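Local coordinates for protein DyP2 (Amycolatopsis sp. ATCC 39116, PDB 4G2C) that is a haem-containing dye peroxidase of the DyP family that probably uses peroxide to oxidise dyes and lignin-related compounds, and also holds a manganese ion, at residues A[264-269]-A[484-489]. Residues are numbered along the deposited sequence; the frame is centred on the assembly and turned at random.
Sequences TVHFGS and MPSLAF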
ATOM      1  N   THR A 264      21.572 -15.111  -7.201  1.00 30.63           N
ATOM      2  CA  THR A 264      22.158 -14.961  -5.873  1.00 34.89           C
ATOM      3  C   THR A 264      22.415 -13.491  -5.536  1.00 35.39           C
ATOM      4  O   THR A 264      22.676 -13.156  -4.382  1.00 38.26           O
ATOM      5  CB  THR A 264      23.456 -15.790  -5.704  1.00 37.81           C
ATOM      6  OG1 THR A 264      24.479 -15.286  -6.576  1.00 38.75           O
ATOM      7  CG2 THR A 264      23.190 -17.242  -6.039  1.00 36.47           C
ATOM      8  N   VAL A 265      22.328 -12.619  -6.542  1.00 31.58           N
ATOM      9  CA  VAL A 265      22.555 -11.188  -6.334  1.00 31.99           C
ATOM     10  C   VAL A 265      21.549 -10.322  -7.088  1.00 30.64           C
ATOM     11  O   VAL A 265      21.488  -9.098  -6.907  1.00 30.90           O
ATOM     12  CB  VAL A 265      23.987 -10.756  -6.751  1.00 37.04           C
ATOM     13  CG1 VAL A 265      25.035 -11.570  -5.997  1.00 38.72           C
ATOM     14  CG2 VAL A 265      24.178 -10.876  -8.264  1.00 29.51           C
ATOM     15  N   HIS A 266      20.767 -10.964  -7.941  1.00 32.39           N
ATOM     16  CA  HIS A 266      19.777 -10.269  -8.737  1.00 30.96           C
ATOM     17  C   HIS A 266      18.382 -10.528  -8.188  1.00 29.94           C
ATOM     18  O   HIS A 266      17.880 -11.653  -8.242  1.00 29.01           O
ATOM     19  CB  HIS A 266      19.909 -10.710 -10.182  1.00 25.53           C
ATOM     20  CG  HIS A 266      21.220 -10.327 -10.789  1.00 32.29           C
ATOM     21  ND1 HIS A 266      21.779 -11.004 -11.852  1.00 32.34           N
ATOM     22  CD2 HIS A 266      22.086  -9.333 -10.477  1.00 28.31           C
ATOM     23  CE1 HIS A 266      22.934 -10.442 -12.166  1.00 33.53           C
ATOM     24  NE2 HIS A 266      23.142  -9.425 -11.348  1.00 31.30           N
ATOM     25  N   PHE A 267      17.766  -9.475  -7.656  1.00 29.20           N
ATOM     26  CA  PHE A 267      16.523  -9.612  -6.898  1.00 27.42           C
ATOM     27  C   PHE A 267      15.356  -8.792  -7.434  1.00 25.85           C
ATOM     28  O   PHE A 267      15.540  -7.718  -8.006  1.00 22.08           O
ATOM     29  CB  PHE A 267      16.758  -9.251  -5.426  1.00 23.26           C
ATOM     30  CG  PHE A 267      17.510 -10.301  -4.663  1.00 27.98           C
ATOM     31  CD1 PHE A 267      18.895 -10.393  -4.766  1.00 27.23           C
ATOM     32  CD2 PHE A 267      16.831 -11.203  -3.849  1.00 26.87           C
ATOM     33  CE1 PHE A 267      19.598 -11.362  -4.064  1.00 31.47           C
ATOM     34  CE2 PHE A 267      17.520 -12.182  -3.148  1.00 28.74           C
ATOM     35  CZ  PHE A 267      18.911 -12.263  -3.252  1.00 31.19           C
ATOM     36  N   GLY A 268      14.147  -9.297  -7.204  1.00 24.51           N
ATOM     37  CA  GLY A 268      12.942  -8.558  -7.533  1.00 26.66           C
ATOM     38  C   GLY A 268      11.899  -8.630  -6.429  1.00 24.24           C
ATOM     39  O   GLY A 268      12.189  -9.065  -5.311  1.00 22.94           O
ATOM     40  N   SER A 269      10.686  -8.188  -6.745  1.00 21.15           N
ATOM     41  CA  SER A 269       9.590  -8.258  -5.806  1.00 21.93           C
ATOM     42  C   SER A 269       8.246  -8.344  -6.540  1.00 21.04           C
ATOM     43  O   SER A 269       8.085  -7.763  -7.609  1.00 20.65           O
ATOM     44  CB  SER A 269       9.634  -7.035  -4.876  1.00 20.40           C
ATOM     45  OG  SER A 269       8.718  -7.179  -3.809  1.00 23.70           O
ATOM     46  N   MET A 484       8.373  -6.970 -10.219  1.00 18.93           N
ATOM     47  CA  MET A 484       9.437  -6.080 -10.672  1.00 23.41           C
ATOM     48  C   MET A 484      10.746  -6.864 -10.658  1.00 22.07           C
ATOM     49  O   MET A 484      11.266  -7.202  -9.603  1.00 24.26           O
ATOM     50  CB  MET A 484       9.584  -4.809  -9.823  1.00 20.42           C
ATOM     51  CG  MET A 484       8.322  -4.240  -9.207  1.00 31.34           C
ATOM     52  SD  MET A 484       6.930  -3.773 -10.259  1.00 26.82           S
ATOM     53  CE  MET A 484       6.188  -5.364 -10.555  1.00 30.32           C
ATOM     54  N   PRO A 485      11.269  -7.178 -11.842  1.00 26.40           N
ATOM     55  CA  PRO A 485      12.512  -7.945 -11.943  1.00 24.27           C
ATOM     56  C   PRO A 485      13.733  -7.077 -11.730  1.00 23.82           C
ATOM     57  O   PRO A 485      13.637  -5.852 -11.656  1.00 26.15           O
ATOM     58  CB  PRO A 485      12.482  -8.461 -13.383  1.00 26.27           C
ATOM     59  CG  PRO A 485      11.670  -7.454 -14.111  1.00 27.06           C
ATOM     60  CD  PRO A 485      10.636  -6.966 -13.157  1.00 27.30           C
ATOM     61  N   SER A 486      14.885  -7.725 -11.612  1.00 25.51           N
ATOM     62  CA  SER A 486      16.137  -7.025 -11.408  1.00 24.13           C
ATOM     63  C   SER A 486      16.527  -6.271 -12.670  1.00 26.63           C
ATOM     64  O   SER A 486      16.116  -6.637 -13.783  1.00 25.59           O
ATOM     65  CB  SER A 486      17.230  -8.023 -11.044  1.00 24.16           C
ATOM     66  OG  SER A 486      17.481  -8.880 -12.145  1.00 29.65           O
ATOM     67  N   LEU A 487      17.338  -5.226 -12.502  1.00 27.14           N
ATOM     68  CA  LEU A 487      17.850  -4.470 -13.645  1.00 27.29           C
ATOM     69  C   LEU A 487      18.692  -5.325 -14.594  1.00 28.54           C
ATOM     70  O   LEU A 487      18.594  -5.174 -15.804  1.00 28.42           O
ATOM     71  CB  LEU A 487      18.645  -3.242 -13.191  1.00 28.00           C
ATOM     72  CG  LEU A 487      17.865  -2.193 -12.390  1.00 28.75           C
ATOM     73  CD1 LEU A 487      18.753  -0.991 -12.033  1.00 26.63           C
ATOM     74  CD2 LEU A 487      16.601  -1.760 -13.113  1.00 27.22           C
ATOM     75  N   ALA A 488      19.513  -6.215 -14.039  1.00 28.14           N
ATOM     76  CA  ALA A 488      20.335  -7.113 -14.842  1.00 30.65           C
ATOM     77  C   ALA A 488      19.475  -8.019 -15.728  1.00 30.53           C
ATOM     78  O   ALA A 488      19.848  -8.325 -16.858  1.00 31.83           O
ATOM     79  CB  ALA A 488      21.270  -7.943 -13.948  1.00 26.74           C
ATOM     80  N   PHE A 489      18.319  -8.440 -15.224  1.00 28.93           N
ATOM     81  CA  PHE A 489      17.413  -9.215 -16.064  1.00 30.53           C
ATOM     82  C   PHE A 489      16.954  -8.393 -17.260  1.00 28.76           C
ATOM     83  O   PHE A 489      16.977  -8.865 -18.399  1.00 30.96           O
ATOM     84  CB  PHE A 489      16.183  -9.688 -15.291  1.00 27.12           C
ATOM     85  CG  PHE A 489      15.086 -10.186 -16.186  1.00 32.61           C
ATOM     86  CD1 PHE A 489      15.135 -11.475 -16.721  1.00 33.14           C
ATOM     87  CD2 PHE A 489      14.022  -9.360 -16.528  1.00 28.97           C
ATOM     88  CE1 PHE A 489      14.131 -11.928 -17.558  1.00 30.65           C
ATOM     89  CE2 PHE A 489      13.016  -9.808 -17.362  1.00 27.24           C
ATOM     90  CZ  PHE A 489      13.071 -11.087 -17.881  1.00 30.37           C
TER
HETATM   91  O   HOH W   1      14.264  -5.367  -8.873  1.00 22.63           O
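An antiparallel strand pair ends here, where strand 267-278 begins beside the close of strand 474-484 and the chain turns into the C-terminal helix 487-491. Ser269 and Met484 form a hydrogen-bonded pair. Ser269 N gives to Met484 O at 3.1 Å, approaching 21° out of the plane of that carbonyl. The shorter bond, Met484 N to Ser269 O at 2.7 Å, meets its carbonyl almost end-on. A water 2.8 Å from Phe267 O donates to it and, weakly, to Pro485 O, bridging the two backbones. The lack of a side chain at Gly268 lets its CA come within 3.0 Å of Met484 O. Ser486 is the N-cap of the helix: its OG accepts from Phe489 N at 3.2 Å and is also hydrogen-bonded to Asp257, while its CB packs against Phe267 O. With chi1 at -64°, His266 CG lies beside its own backbone N, and the imidazole turns one face to the first turn of the helix. Ala488 CB sits over the ring centre, 3.5 Å from the centroid and 13° off the normal, a CH-pi contact; Val265 CG2 lies against the opposite face, offset toward the rim. A bond from Asp262 N to ND1 helps fix the ring's rotation. An alanine replacing His266 would probably leave the Ala488 methyl and Val265 CG2 with no ring between them and Asp262 N without its ND1 acceptor. Directional backbone bonds thus fix the strand register and the Ser486 cap fixes the helix start, while the imidazole face packs that first turn against the start of strand 267-278.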